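Local structure of uncharacterized protein (Parabacteroides merdae ATCC 43184, 5BMT) at residues Thr136-Gln145 with Val156-Gln164; Lys201-Leu212 with Trp224-Glu235. The protein is of unknown function but probably combines an OB-type domain of a lipoprotein family with an immunoglobulin-like beta domain. All blocks are in the same frame, centred on the assembly; numbering follows the deposited sequence.

Interaction 1. Residues Thr136-Gln145 with Val156-Gln164; sequences TYIMSMDSNQ and VYTLCLRAQ
Gln145 grips Thr158 with both ends of its carboxamide: OE1 accepts from Thr158 N at 2.9 Å, and NE2 donates to Thr158 O at 3.0 Å (170°, nearly straight). Before the chain turns off, Thr136 pairs with Gln164, Ile138 with Arg162 and Ser140 with Cys160, each antiparallel pair joined by two backbone hydrogen bonds. Tyr137 sets CE1 3.6 Å from Ala163 CB, while Tyr137 CB touches Leu161 CD1 at 4.0 Å. On the other face of the sheet, Ile138 CG2 lies alongside Arg162 CB at 3.8 Å. A water bridges Thr136 OG1 and Gln164 OE1; Thr136 OG1 also bonds to Arg166, and Gln164 NE2 to the carbonyl of Asp99.

The Gln145 amide is positioned by its own turn. CG stands between the backbone N and the carbonyl carbon (chi1 82°) and the chain then extends toward the strand. NE2 also donates to Asp142 O; both acceptors lie in the amide plane, which fixes its rotation. Asp142 O takes Gln145 N as well, from the opposite face of its plane, closing a type I turn. Further out, Tyr137 and Leu161 pack on strand 118-126, and Tyr137 OH bonds to Asp179. Arg162 leads its guanidinium away to a salt bridge with Glu101 and to the carbonyls of Asp94 and Met96.

One face, with Tyr137, Leu161 and Ala163, is largely apolar, and the other face carries Arg162, whose charge is met by Glu101 outside the pair. Where strand 136-140 departs, the glutamine amide stands in for a backbone peptide, pairing with backbone N and O of Thr158.

Interaction 2. Residues Lys201-Leu212 with Trp224-Glu235; sequences KKIVSYRVKYPL and WGYSKISQFSIE
Lys209 runs between two aromatic residues of the facing strand. Its CB lies 3.5 Å from Tyr226 CE2, and CG approaches Trp224 CE3 (4.2 Å); CD lies 4.0 Å from both Tyr226 CE2 and Trp224 CE3. CE settles over the indole face, 3.7 Å from the centroid of the Trp224 six-membered ring, and NZ stands 4.7 Å from the same centroid, a cation-pi contact 5° off the normal. Next along the strand, Tyr210 turns CG between its backbone N and carbonyl carbon (chi1 55°), which folds the ring over Gly225, whose CA makes a CH-pi contact at 3.9 Å from the ring centroid. A water ties Tyr210 OH to Tyr226 O. Replacing Tyr210 by alanine is likely to bare the side of Gly225 that the ring covers and to deprive that water of its hydroxyl partner. Farther on, Ser227 OG accepts from Val208 N at 2.9 Å in place of a backbone carbonyl, where the register slips by one residue. Beyond the slip, Val204 CB lies over the face of Phe232, and Tyr206 OH reaches Ser109. This is an antiparallel beta hairpin in two ladders, with an aromatic ring shielding a cross-strand glycine.

Both segments of interaction 1 precede those of interaction 2, with strand 173-184 and helix 186-198 between. Their centres lie about 11 Å apart in one mixed sheet, where strand 153-167 runs parallel to strand 203-214 as its neighbour. Leu159 O and Lys209 N, and Lys209 O and Leu161 N, probably hydrogen-bond across that junction, and Arg207 NE reaches Thr158 OG1. Strands 134-140, 153-167, 203-214 and 221-233 therefore form four consecutive members of the sheet, antiparallel within each interaction and parallel where the two meet. Helix 186-198 packs against side chains of both, including Met141, Tyr157, Val204 and Ile234, and the shared sheet is consistent with the protein's immunoglobulin-like part.

Interaction 1. Residues Thr136-Gln145 with Val156-Gln164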
# COMPACT_ATOMS: atom_id res chain seq x y z
N THR A 136 -6.11 -2.17 -14.06
CA THR A 136 -4.74 -2.57 -13.75
C THR A 136 -3.94 -1.29 -13.62
O THR A 136 -4.38 -0.21 -14.06
CB THR A 136 -4.12 -3.59 -14.69
OG1 THR A 136 -4.18 -3.08 -16.01
CG2 THR A 136 -4.76 -4.99 -14.51
N TYR A 137 -2.79 -1.41 -12.98
CA TYR A 137 -2.02 -0.24 -12.60
C TYR A 137 -0.57 -0.35 -12.92
O TYR A 137 -0.02 -1.43 -13.13
CB TYR A 137 -2.13 -0.06 -11.05
CG TYR A 137 -3.56 0.19 -10.60
CD1 TYR A 137 -4.08 1.48 -10.56
CD2 TYR A 137 -4.41 -0.87 -10.27
CE1 TYR A 137 -5.41 1.71 -10.22
CE2 TYR A 137 -5.75 -0.65 -9.93
CZ TYR A 137 -6.24 0.65 -9.90
OH TYR A 137 -7.56 0.89 -9.59
N ILE A 138 0.07 0.82 -12.95
CA ILE A 138 1.49 0.92 -13.08
C ILE A 138 1.96 1.95 -12.06
O ILE A 138 1.49 3.10 -12.07
CB ILE A 138 1.99 1.25 -14.54
CG1 ILE A 138 3.49 1.57 -14.58
CG2 ILE A 138 1.22 2.40 -15.18
CD1 ILE A 138 4.27 0.46 -14.65
N MSE A 139 2.85 1.53 -11.18
CA MSE A 139 3.49 2.40 -10.20
C MSE A 139 4.92 2.55 -10.67
O MSE A 139 5.62 1.54 -10.80
CB MSE A 139 3.39 1.82 -8.78
CG MSE A 139 4.03 2.72 -7.74
SE MSE A 139 2.98 4.28 -7.29
CE MSE A 139 2.40 3.84 -5.50
N SER A 140 5.34 3.77 -10.97
CA SER A 140 6.67 3.95 -11.48
C SER A 140 7.39 5.07 -10.78
O SER A 140 6.77 5.90 -10.12
CB SER A 140 6.60 4.22 -12.99
OG SER A 140 5.83 5.38 -13.29
N MSE A 141 8.65 5.22 -11.10
CA MSE A 141 9.40 6.35 -10.59
C MSE A 141 10.70 6.46 -11.31
O MSE A 141 11.14 5.49 -11.95
CB MSE A 141 9.61 6.32 -9.06
CG MSE A 141 10.15 5.01 -8.53
SE MSE A 141 11.24 5.38 -6.98
CE MSE A 141 12.62 5.93 -7.84
N ASP A 142 11.28 7.65 -11.25
CA ASP A 142 12.58 7.93 -11.82
C ASP A 142 13.61 7.75 -10.71
O ASP A 142 13.65 8.56 -9.79
CB ASP A 142 12.57 9.35 -12.41
CG ASP A 142 13.92 9.87 -12.88
OD1 ASP A 142 14.81 9.03 -13.17
OD2 ASP A 142 14.09 11.11 -12.97
N SER A 143 14.40 6.66 -10.76
CA SER A 143 15.47 6.38 -9.79
C SER A 143 16.63 7.41 -9.82
O SER A 143 17.45 7.43 -8.90
CB SER A 143 16.03 4.97 -10.01
OG SER A 143 16.74 4.86 -11.23
N ASN A 144 16.69 8.27 -10.85
CA ASN A 144 17.73 9.31 -10.96
C ASN A 144 17.25 10.66 -10.38
O ASN A 144 18.03 11.61 -10.36
CB ASN A 144 18.16 9.51 -12.42
CG ASN A 144 18.88 8.33 -13.01
OD1 ASN A 144 19.53 7.55 -12.31
ND2 ASN A 144 18.84 8.22 -14.33
N GLN A 145 15.98 10.74 -9.95
CA GLN A 145 15.38 11.96 -9.41
C GLN A 145 16.07 12.42 -8.15
O GLN A 145 16.49 11.61 -7.33
CB GLN A 145 13.86 11.78 -9.12
CG GLN A 145 13.55 11.10 -7.77
CD GLN A 145 12.08 10.95 -7.49
OE1 GLN A 145 11.49 11.75 -6.78
NE2 GLN A 145 11.46 9.92 -8.04
N VAL A 156 11.52 15.15 -0.36
CA VAL A 156 10.37 14.29 -0.68
C VAL A 156 10.56 13.69 -2.08
O VAL A 156 10.84 14.42 -3.05
CB VAL A 156 9.07 15.13 -0.62
CG1 VAL A 156 7.85 14.28 -1.00
CG2 VAL A 156 8.88 15.78 0.75
N TYR A 157 10.42 12.36 -2.19
CA TYR A 157 10.50 11.64 -3.46
C TYR A 157 9.12 11.53 -4.04
O TYR A 157 8.14 11.49 -3.30
CB TYR A 157 11.08 10.23 -3.24
CG TYR A 157 12.56 10.24 -2.93
CD1 TYR A 157 13.50 10.19 -3.95
CD2 TYR A 157 13.01 10.29 -1.61
CE1 TYR A 157 14.87 10.20 -3.66
CE2 TYR A 157 14.38 10.29 -1.31
CZ TYR A 157 15.30 10.24 -2.35
OH TYR A 157 16.65 10.22 -2.07
N THR A 158 9.03 11.48 -5.36
CA THR A 158 7.70 11.36 -5.98
C THR A 158 7.61 10.07 -6.80
O THR A 158 8.47 9.81 -7.66
CB THR A 158 7.42 12.59 -6.86
OG1 THR A 158 7.36 13.75 -6.04
CG2 THR A 158 6.08 12.47 -7.62
N LEU A 159 6.59 9.26 -6.49
CA LEU A 159 6.24 8.06 -7.24
C LEU A 159 5.04 8.43 -8.10
O LEU A 159 4.38 9.44 -7.82
CB LEU A 159 5.89 6.92 -6.27
CG LEU A 159 7.05 6.14 -5.64
CD1 LEU A 159 7.90 7.02 -4.72
CD2 LEU A 159 6.52 4.96 -4.85
N CYS A 160 4.78 7.66 -9.15
CA CYS A 160 3.65 7.95 -10.01
C CYS A 160 2.74 6.73 -10.14
O CYS A 160 3.21 5.63 -10.40
CB CYS A 160 4.13 8.42 -11.37
SG CYS A 160 2.79 8.70 -12.54
N LEU A 161 1.42 6.95 -9.98
CA LEU A 161 0.45 5.86 -10.12
C LEU A 161 -0.46 6.18 -11.29
O LEU A 161 -1.06 7.28 -11.33
CB LEU A 161 -0.39 5.64 -8.87
CG LEU A 161 -1.39 4.47 -8.96
CD1 LEU A 161 -0.69 3.12 -9.08
CD2 LEU A 161 -2.29 4.45 -7.74
N ARG A 162 -0.52 5.25 -12.26
CA ARG A 162 -1.42 5.37 -13.39
C ARG A 162 -2.25 4.10 -13.51
O ARG A 162 -1.86 3.03 -13.01
CB ARG A 162 -0.66 5.71 -14.67
CG ARG A 162 -0.10 7.14 -14.48
CD ARG A 162 0.90 7.59 -15.49
NE ARG A 162 0.26 7.85 -16.78
CZ ARG A 162 0.91 8.35 -17.83
NH1 ARG A 162 2.19 8.68 -17.74
NH2 ARG A 162 0.26 8.56 -18.97
N ALA A 163 -3.42 4.23 -14.12
CA ALA A 163 -4.38 3.13 -14.23
C ALA A 163 -4.88 2.95 -15.64
O ALA A 163 -5.08 3.95 -16.35
CB ALA A 163 -5.58 3.41 -13.34
N GLN A 164 -5.16 1.70 -16.00
CA GLN A 164 -5.80 1.37 -17.27
C GLN A 164 -7.06 0.57 -16.99
O GLN A 164 -7.03 -0.31 -16.12
CB GLN A 164 -4.89 0.55 -18.20
CG GLN A 164 -3.67 1.32 -18.71
CD GLN A 164 -2.73 0.38 -19.44
OE1 GLN A 164 -2.08 -0.47 -18.83
NE2 GLN A 164 -2.66 0.50 -20.76
O HOH W 1 -1.92 -1.63 -16.42
O HOH W 2 9.37 9.58 -10.20

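Interaction 2. Residues Lys201-Leu212 with Trp224-Glu235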
# COMPACT_ATOMS: atom_id res chain seq x y z
N LYS A 201 20.03 11.19 6.98
CA LYS A 201 18.63 11.18 7.40
C LYS A 201 18.22 9.84 7.98
O LYS A 201 18.80 8.81 7.62
CB LYS A 201 17.69 11.57 6.24
CG LYS A 201 18.05 12.91 5.58
CD LYS A 201 17.94 14.15 6.51
CE LYS A 201 18.69 15.32 5.90
NZ LYS A 201 18.80 16.46 6.85
N LYS A 202 17.20 9.85 8.85
CA LYS A 202 16.69 8.66 9.56
C LYS A 202 15.35 8.19 9.01
O LYS A 202 14.79 7.18 9.48
CB LYS A 202 16.51 8.97 11.08
CG LYS A 202 17.64 9.65 11.81
CD LYS A 202 17.29 9.78 13.32
CE LYS A 202 16.12 10.70 13.66
NZ LYS A 202 16.55 11.92 14.39
N ILE A 203 14.77 8.96 8.08
CA ILE A 203 13.47 8.65 7.50
C ILE A 203 13.52 8.87 6.01
O ILE A 203 14.45 9.50 5.48
CB ILE A 203 12.33 9.53 8.13
CG1 ILE A 203 12.54 11.04 7.80
CG2 ILE A 203 12.15 9.28 9.65
CD1 ILE A 203 11.26 11.89 7.81
N VAL A 204 12.48 8.38 5.33
CA VAL A 204 12.23 8.63 3.92
C VAL A 204 10.85 9.26 3.82
O VAL A 204 9.93 8.81 4.50
CB VAL A 204 12.32 7.35 3.07
CG1 VAL A 204 11.76 7.57 1.65
CG2 VAL A 204 13.76 6.85 3.00
N SER A 205 10.72 10.29 2.98
CA SER A 205 9.45 10.96 2.71
C SER A 205 9.14 10.80 1.25
O SER A 205 10.01 11.01 0.40
CB SER A 205 9.53 12.45 3.05
OG SER A 205 9.75 12.68 4.43
N TYR A 206 7.90 10.44 0.93
CA TYR A 206 7.52 10.32 -0.47
C TYR A 206 6.06 10.71 -0.67
O TYR A 206 5.29 10.80 0.28
CB TYR A 206 7.80 8.91 -1.02
CG TYR A 206 6.78 7.88 -0.55
CD1 TYR A 206 6.95 7.19 0.65
CD2 TYR A 206 5.67 7.57 -1.33
CE1 TYR A 206 5.99 6.27 1.10
CE2 TYR A 206 4.74 6.59 -0.93
CZ TYR A 206 4.88 5.99 0.31
OH TYR A 206 3.91 5.11 0.74
N ARG A 207 5.70 10.93 -1.92
CA ARG A 207 4.31 11.16 -2.26
C ARG A 207 4.02 10.45 -3.57
O ARG A 207 4.96 10.08 -4.28
CB ARG A 207 3.98 12.65 -2.36
CG ARG A 207 4.80 13.30 -3.45
CD ARG A 207 4.51 14.76 -3.47
NE ARG A 207 5.24 15.42 -4.54
CZ ARG A 207 5.00 16.66 -4.93
NH1 ARG A 207 4.02 17.36 -4.38
NH2 ARG A 207 5.71 17.20 -5.91
N VAL A 208 2.74 10.30 -3.91
CA VAL A 208 2.33 9.63 -5.14
C VAL A 208 1.58 10.63 -6.00
O VAL A 208 0.58 11.19 -5.54
CB VAL A 208 1.48 8.38 -4.86
CG1 VAL A 208 1.04 7.71 -6.17
CG2 VAL A 208 2.25 7.37 -4.01
N LYS A 209 2.05 10.83 -7.25
CA LYS A 209 1.36 11.68 -8.19
C LYS A 209 0.48 10.82 -9.11
O LYS A 209 0.74 9.63 -9.33
CB LYS A 209 2.33 12.55 -8.95
CG LYS A 209 3.09 11.95 -10.08
CD LYS A 209 3.71 13.14 -10.89
CE LYS A 209 3.96 12.79 -12.33
NZ LYS A 209 5.35 13.12 -12.75
N TYR A 210 -0.60 11.40 -9.60
CA TYR A 210 -1.53 10.67 -10.43
C TYR A 210 -2.20 11.61 -11.42
O TYR A 210 -2.30 12.81 -11.15
CB TYR A 210 -2.62 9.98 -9.54
CG TYR A 210 -3.37 10.94 -8.63
CD1 TYR A 210 -4.49 11.63 -9.08
CD2 TYR A 210 -2.94 11.17 -7.33
CE1 TYR A 210 -5.18 12.51 -8.25
CE2 TYR A 210 -3.62 12.05 -6.48
CZ TYR A 210 -4.74 12.72 -6.95
OH TYR A 210 -5.44 13.59 -6.14
N PRO A 211 -2.71 11.10 -12.55
CA PRO A 211 -3.36 12.00 -13.53
C PRO A 211 -4.69 12.54 -13.00
O PRO A 211 -5.57 11.78 -12.58
CB PRO A 211 -3.59 11.10 -14.75
CG PRO A 211 -2.66 9.95 -14.58
CD PRO A 211 -2.59 9.73 -13.07
N LEU A 212 -4.86 13.86 -13.10
CA LEU A 212 -6.06 14.54 -12.62
C LEU A 212 -6.96 14.96 -13.79
O LEU A 212 -8.19 14.88 -13.69
CB LEU A 212 -5.62 15.77 -11.83
CG LEU A 212 -6.63 16.47 -10.98
CD1 LEU A 212 -7.19 15.51 -9.84
CD2 LEU A 212 -5.97 17.68 -10.31
N TRP A 224 -1.82 17.01 -12.90
CA TRP A 224 -1.57 15.92 -11.95
C TRP A 224 -2.00 16.30 -10.57
O TRP A 224 -1.92 17.48 -10.17
CB TRP A 224 -0.05 15.63 -11.92
CG TRP A 224 0.53 15.26 -13.25
CD1 TRP A 224 0.92 16.12 -14.25
CD2 TRP A 224 0.70 13.94 -13.77
NE1 TRP A 224 1.40 15.40 -15.32
CE2 TRP A 224 1.28 14.06 -15.05
CE3 TRP A 224 0.47 12.65 -13.24
CZ2 TRP A 224 1.60 12.95 -15.83
CZ3 TRP A 224 0.79 11.55 -14.02
CH2 TRP A 224 1.34 11.70 -15.29
N GLY A 225 -2.42 15.29 -9.83
CA GLY A 225 -2.75 15.41 -8.41
C GLY A 225 -1.65 14.74 -7.62
O GLY A 225 -0.87 13.94 -8.16
N TYR A 226 -1.57 15.03 -6.31
CA TYR A 226 -0.54 14.47 -5.46
C TYR A 226 -1.14 14.04 -4.15
O TYR A 226 -1.96 14.79 -3.56
CB TYR A 226 0.59 15.51 -5.18
CG TYR A 226 1.28 15.99 -6.44
CD1 TYR A 226 0.74 17.02 -7.21
CD2 TYR A 226 2.47 15.40 -6.87
CE1 TYR A 226 1.34 17.42 -8.41
CE2 TYR A 226 3.11 15.84 -8.03
CZ TYR A 226 2.53 16.83 -8.81
OH TYR A 226 3.14 17.24 -9.97
N SER A 227 -0.72 12.90 -3.67
CA SER A 227 -1.13 12.43 -2.35
C SER A 227 -0.49 13.29 -1.27
O SER A 227 0.44 14.06 -1.54
CB SER A 227 -0.65 10.99 -2.15
OG SER A 227 0.76 10.91 -1.90
N LYS A 228 -0.93 13.10 -0.03
CA LYS A 228 -0.23 13.65 1.10
C LYS A 228 1.14 12.98 1.18
O LYS A 228 1.36 11.90 0.58
CB LYS A 228 -0.99 13.36 2.40
CG LYS A 228 -2.31 14.07 2.52
CD LYS A 228 -2.81 14.05 3.97
CE LYS A 228 -3.37 12.72 4.44
NZ LYS A 228 -3.42 12.65 5.93
N ILE A 229 2.06 13.57 1.93
CA ILE A 229 3.36 12.96 2.13
C ILE A 229 3.23 11.76 3.09
O ILE A 229 2.52 11.81 4.10
CB ILE A 229 4.35 14.03 2.66
CG1 ILE A 229 4.60 15.10 1.57
CG2 ILE A 229 5.68 13.39 3.17
CD1 ILE A 229 5.18 16.43 2.12
N SER A 230 3.90 10.67 2.72
CA SER A 230 3.96 9.45 3.53
C SER A 230 5.40 9.26 3.97
O SER A 230 6.31 9.66 3.25
CB SER A 230 3.49 8.25 2.72
OG SER A 230 2.26 8.49 2.06
N GLN A 231 5.61 8.73 5.16
CA GLN A 231 6.99 8.59 5.65
C GLN A 231 7.21 7.25 6.27
O GLN A 231 6.28 6.64 6.81
CB GLN A 231 7.29 9.67 6.71
CG GLN A 231 7.23 11.08 6.13
CD GLN A 231 7.47 12.15 7.17
OE1 GLN A 231 6.97 12.08 8.30
NE2 GLN A 231 8.20 13.17 6.77
N PHE A 232 8.46 6.81 6.24
CA PHE A 232 8.83 5.57 6.93
C PHE A 232 10.23 5.69 7.48
O PHE A 232 11.06 6.44 6.97
CB PHE A 232 8.68 4.31 6.06
CG PHE A 232 9.44 4.31 4.75
CD1 PHE A 232 10.74 3.84 4.69
CD2 PHE A 232 8.83 4.74 3.57
CE1 PHE A 232 11.43 3.80 3.49
CE2 PHE A 232 9.52 4.70 2.37
CZ PHE A 232 10.81 4.21 2.33
N SER A 233 10.48 4.95 8.56
CA SER A 233 11.79 4.97 9.18
C SER A 233 12.75 4.06 8.41
O SER A 233 12.35 2.99 7.94
CB SER A 233 11.68 4.50 10.63
OG SER A 233 12.96 4.40 11.23
N ILE A 234 14.04 4.46 8.36
CA ILE A 234 15.09 3.63 7.75
C ILE A 234 16.13 3.22 8.82
O ILE A 234 17.21 2.74 8.49
CB ILE A 234 15.73 4.25 6.49
CG1 ILE A 234 16.21 5.70 6.76
CG2 ILE A 234 14.71 4.20 5.33
CD1 ILE A 234 17.15 6.28 5.72
N GLU A 235 15.75 3.39 10.10
CA GLU A 235 16.57 2.92 11.23
C GLU A 235 16.21 1.46 11.48
O GLU A 235 15.04 1.07 11.33
CB GLU A 235 16.33 3.76 12.49
CG GLU A 235 16.71 5.22 12.37
CD GLU A 235 16.60 5.97 13.68
OE1 GLU A 235 15.47 6.35 14.06
OE2 GLU A 235 17.65 6.15 14.35
O HOH W 3 13.69 6.93 12.09
O HOH W 4 -4.54 13.95 -3.54